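Local structure of PA1221 (Pseudomonas aeruginosa, 4DG8) at residues 54-58 with 225-230. The protein belongs to the ANL clan of AMP-binding proteins, and its sequence also carries a phosphopantetheine attachment site. Sequence-based numbering, arbitrary orientation.
Sequences DYRQL and ALLNGG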
ATOM      1  N   ASP A  54     -11.282  23.224  -2.355  1.00 21.40           N
ATOM      2  CA  ASP A  54     -10.932  23.478  -0.952  1.00 21.10           C
ATOM      3  C   ASP A  54     -11.676  22.548   0.020  1.00 24.61           C
ATOM      4  O   ASP A  54     -12.543  21.774  -0.390  1.00 34.36           O
ATOM      5  CB  ASP A  54     -11.032  24.983  -0.576  1.00 26.62           C
ATOM      6  CG  ASP A  54     -12.472  25.513  -0.521  1.00 27.60           C
ATOM      7  OD1 ASP A  54     -13.405  24.741  -0.275  1.00 27.56           O
ATOM      8  OD2 ASP A  54     -12.658  26.735  -0.692  1.00 35.04           O
ATOM      9  N   TYR A  55     -11.327  22.625   1.299  1.00 27.29           N
ATOM     10  CA  TYR A  55     -11.882  21.717   2.289  1.00 24.81           C
ATOM     11  C   TYR A  55     -13.404  21.750   2.327  1.00 36.61           C
ATOM     12  O   TYR A  55     -14.035  20.704   2.243  1.00 35.01           O
ATOM     13  CB  TYR A  55     -11.276  21.952   3.674  1.00 27.55           C
ATOM     14  CG  TYR A  55      -9.979  21.192   3.845  1.00 28.64           C
ATOM     15  CD1 TYR A  55      -8.786  21.696   3.330  1.00 32.50           C
ATOM     16  CD2 TYR A  55      -9.952  19.947   4.475  1.00 21.72           C
ATOM     17  CE1 TYR A  55      -7.590  20.990   3.458  1.00 31.01           C
ATOM     18  CE2 TYR A  55      -8.749  19.232   4.617  1.00 21.26           C
ATOM     19  CZ  TYR A  55      -7.584  19.759   4.094  1.00 28.19           C
ATOM     20  OH  TYR A  55      -6.403  19.078   4.220  1.00 31.62           O
ATOM     21  N   ARG A  56     -13.990  22.937   2.440  1.00 29.27           N
ATOM     22  CA  ARG A  56     -15.445  23.055   2.444  1.00 27.13           C
ATOM     23  C   ARG A  56     -16.084  22.434   1.183  1.00 26.31           C
ATOM     24  O   ARG A  56     -17.041  21.688   1.295  1.00 31.77           O
ATOM     25  CB  ARG A  56     -15.894  24.510   2.646  1.00 29.58           C
ATOM     26  CG  ARG A  56     -17.401  24.696   2.881  1.00 29.13           C
ATOM     27  N   GLN A  57     -15.566  22.728  -0.005  1.00 24.37           N
ATOM     28  CA  GLN A  57     -16.132  22.127  -1.209  1.00 30.28           C
ATOM     29  C   GLN A  57     -16.025  20.598  -1.167  1.00 30.07           C
ATOM     30  O   GLN A  57     -16.962  19.902  -1.545  1.00 27.14           O
ATOM     31  CB  GLN A  57     -15.465  22.660  -2.469  1.00 28.29           C
ATOM     32  CG  GLN A  57     -15.348  24.174  -2.477  1.00 41.86           C
ATOM     33  CD  GLN A  57     -14.569  24.713  -3.664  1.00 42.25           C
ATOM     34  OE1 GLN A  57     -13.396  24.374  -3.869  1.00 40.50           O
ATOM     35  NE2 GLN A  57     -15.217  25.574  -4.447  1.00 39.91           N
ATOM     36  N   LEU A  58     -14.885  20.091  -0.705  1.00 31.22           N
ATOM     37  CA  LEU A  58     -14.666  18.649  -0.602  1.00 29.05           C
ATOM     38  C   LEU A  58     -15.696  18.022   0.331  1.00 26.98           C
ATOM     39  O   LEU A  58     -16.349  17.043  -0.034  1.00 24.16           O
ATOM     40  CB  LEU A  58     -13.242  18.323  -0.131  1.00 22.52           C
ATOM     41  CG  LEU A  58     -12.946  16.821  -0.050  1.00 23.83           C
ATOM     42  CD1 LEU A  58     -13.397  16.116  -1.335  1.00 21.80           C
ATOM     43  CD2 LEU A  58     -11.491  16.512   0.267  1.00 23.32           C
ATOM     44  N   ALA A 225      -2.113  14.155   3.939  1.00 23.00           N
ATOM     45  CA  ALA A 225      -2.535  15.517   3.608  1.00 23.52           C
ATOM     46  C   ALA A 225      -3.831  15.925   4.277  1.00 25.07           C
ATOM     47  O   ALA A 225      -3.869  16.893   5.056  1.00 26.12           O
ATOM     48  CB  ALA A 225      -2.701  15.668   2.097  1.00 18.95           C
ATOM     49  N   LEU A 226      -4.901  15.181   3.987  1.00 19.07           N
ATOM     50  CA  LEU A 226      -6.232  15.680   4.343  1.00 15.04           C
ATOM     51  C   LEU A 226      -6.472  15.720   5.853  1.00 24.58           C
ATOM     52  O   LEU A 226      -7.274  16.508   6.342  1.00 23.58           O
ATOM     53  CB  LEU A 226      -7.335  14.860   3.657  1.00 18.55           C
ATOM     54  CG  LEU A 226      -7.408  14.943   2.127  1.00 21.75           C
ATOM     55  CD1 LEU A 226      -8.467  13.986   1.621  1.00 16.40           C
ATOM     56  CD2 LEU A 226      -7.732  16.374   1.691  1.00 17.31           C
ATOM     57  N   LEU A 227      -5.801  14.853   6.597  1.00 25.44           N
ATOM     58  CA  LEU A 227      -5.994  14.850   8.041  1.00 21.94           C
ATOM     59  C   LEU A 227      -5.101  15.893   8.728  1.00 24.47           C
ATOM     60  O   LEU A 227      -5.195  16.122   9.937  1.00 25.07           O
ATOM     61  CB  LEU A 227      -5.794  13.434   8.614  1.00 22.09           C
ATOM     62  CG  LEU A 227      -6.771  12.410   8.032  1.00 26.66           C
ATOM     63  CD1 LEU A 227      -6.599  11.069   8.722  1.00 28.25           C
ATOM     64  CD2 LEU A 227      -8.241  12.900   8.136  1.00 18.06           C
ATOM     65  N   ASN A 228      -4.186  16.478   7.959  1.00 27.82           N
ATOM     66  CA  ASN A 228      -3.389  17.619   8.420  1.00 24.12           C
ATOM     67  C   ASN A 228      -3.689  19.023   7.876  1.00 29.60           C
ATOM     68  O   ASN A 228      -2.925  19.955   8.133  1.00 26.91           O
ATOM     69  CB  ASN A 228      -1.902  17.277   8.422  1.00 21.92           C
ATOM     70  CG  ASN A 228      -1.601  16.157   9.388  1.00 28.54           C
ATOM     71  OD1 ASN A 228      -1.615  16.359  10.608  1.00 25.47           O
ATOM     72  ND2 ASN A 228      -1.400  14.950   8.857  1.00 29.34           N
ATOM     73  N   GLY A 229      -4.750  19.169   7.085  1.00 23.26           N
ATOM     74  CA  GLY A 229      -5.041  20.463   6.479  1.00 25.59           C
ATOM     75  C   GLY A 229      -4.139  20.741   5.279  1.00 32.20           C
ATOM     76  O   GLY A 229      -4.024  21.888   4.828  1.00 30.24           O
ATOM     77  N   GLY A 230      -3.506  19.687   4.766  1.00 27.52           N
ATOM     78  CA  GLY A 230      -2.623  19.782   3.607  1.00 17.74           C
ATOM     79  C   GLY A 230      -3.372  19.576   2.304  1.00 21.59           C
ATOM     80  O   GLY A 230      -4.606  19.618   2.270  1.00 17.86           O
TER
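The start of helix 55-72 faces the turn that follows helix 217-226. The backbones stay well apart: the nearest CA atoms, those of Y55 and G229, are 8.1 Å from each other. D54 is the N-cap of helix 55-72. Its OD1 accepts from Q57 N at 3.0 Å, and D54 N donates a hydrogen bond to Q57 OE1 at 2.8 Å, which makes a capping box. In 225-230, A225 O accepts from N228 N at 2.9 Å and from G230 N at 2.8 Å, so the chain turns tightly after A225. G229, lacking a side chain, readily takes its positive phi.

Y55 bridges the gap. Its CB points sideways, but the ring reaches into the turn, and Y55 OH donates to G230 O at 2.7 Å. The hydroxyl also lies 3.0 Å from G229 CA and 3.4 Å from L226 CA. A CB on G230 would be crowded by A225 CA. L226 CD2 sits 4.2 Å from Y55 CZ and 4.0 Å from L58 CD2. A45 of strand 44-48 touches all three of these side chains, and F33 of helix 29-39 meets the Y55 ring.

Strand 44-48 pairs with strands 51-54 and 231-234 in one mixed sheet. The contact therefore joins the helix leaving one strand to the turn entering another, both within the AMP-binding enzyme part of the sequence. All six touching residues are buried. A single tyrosine hydroxyl satisfies a buried backbone carbonyl, while the leucines add a small apolar patch, so the link combines one directional polar bond with close van der Waals contact.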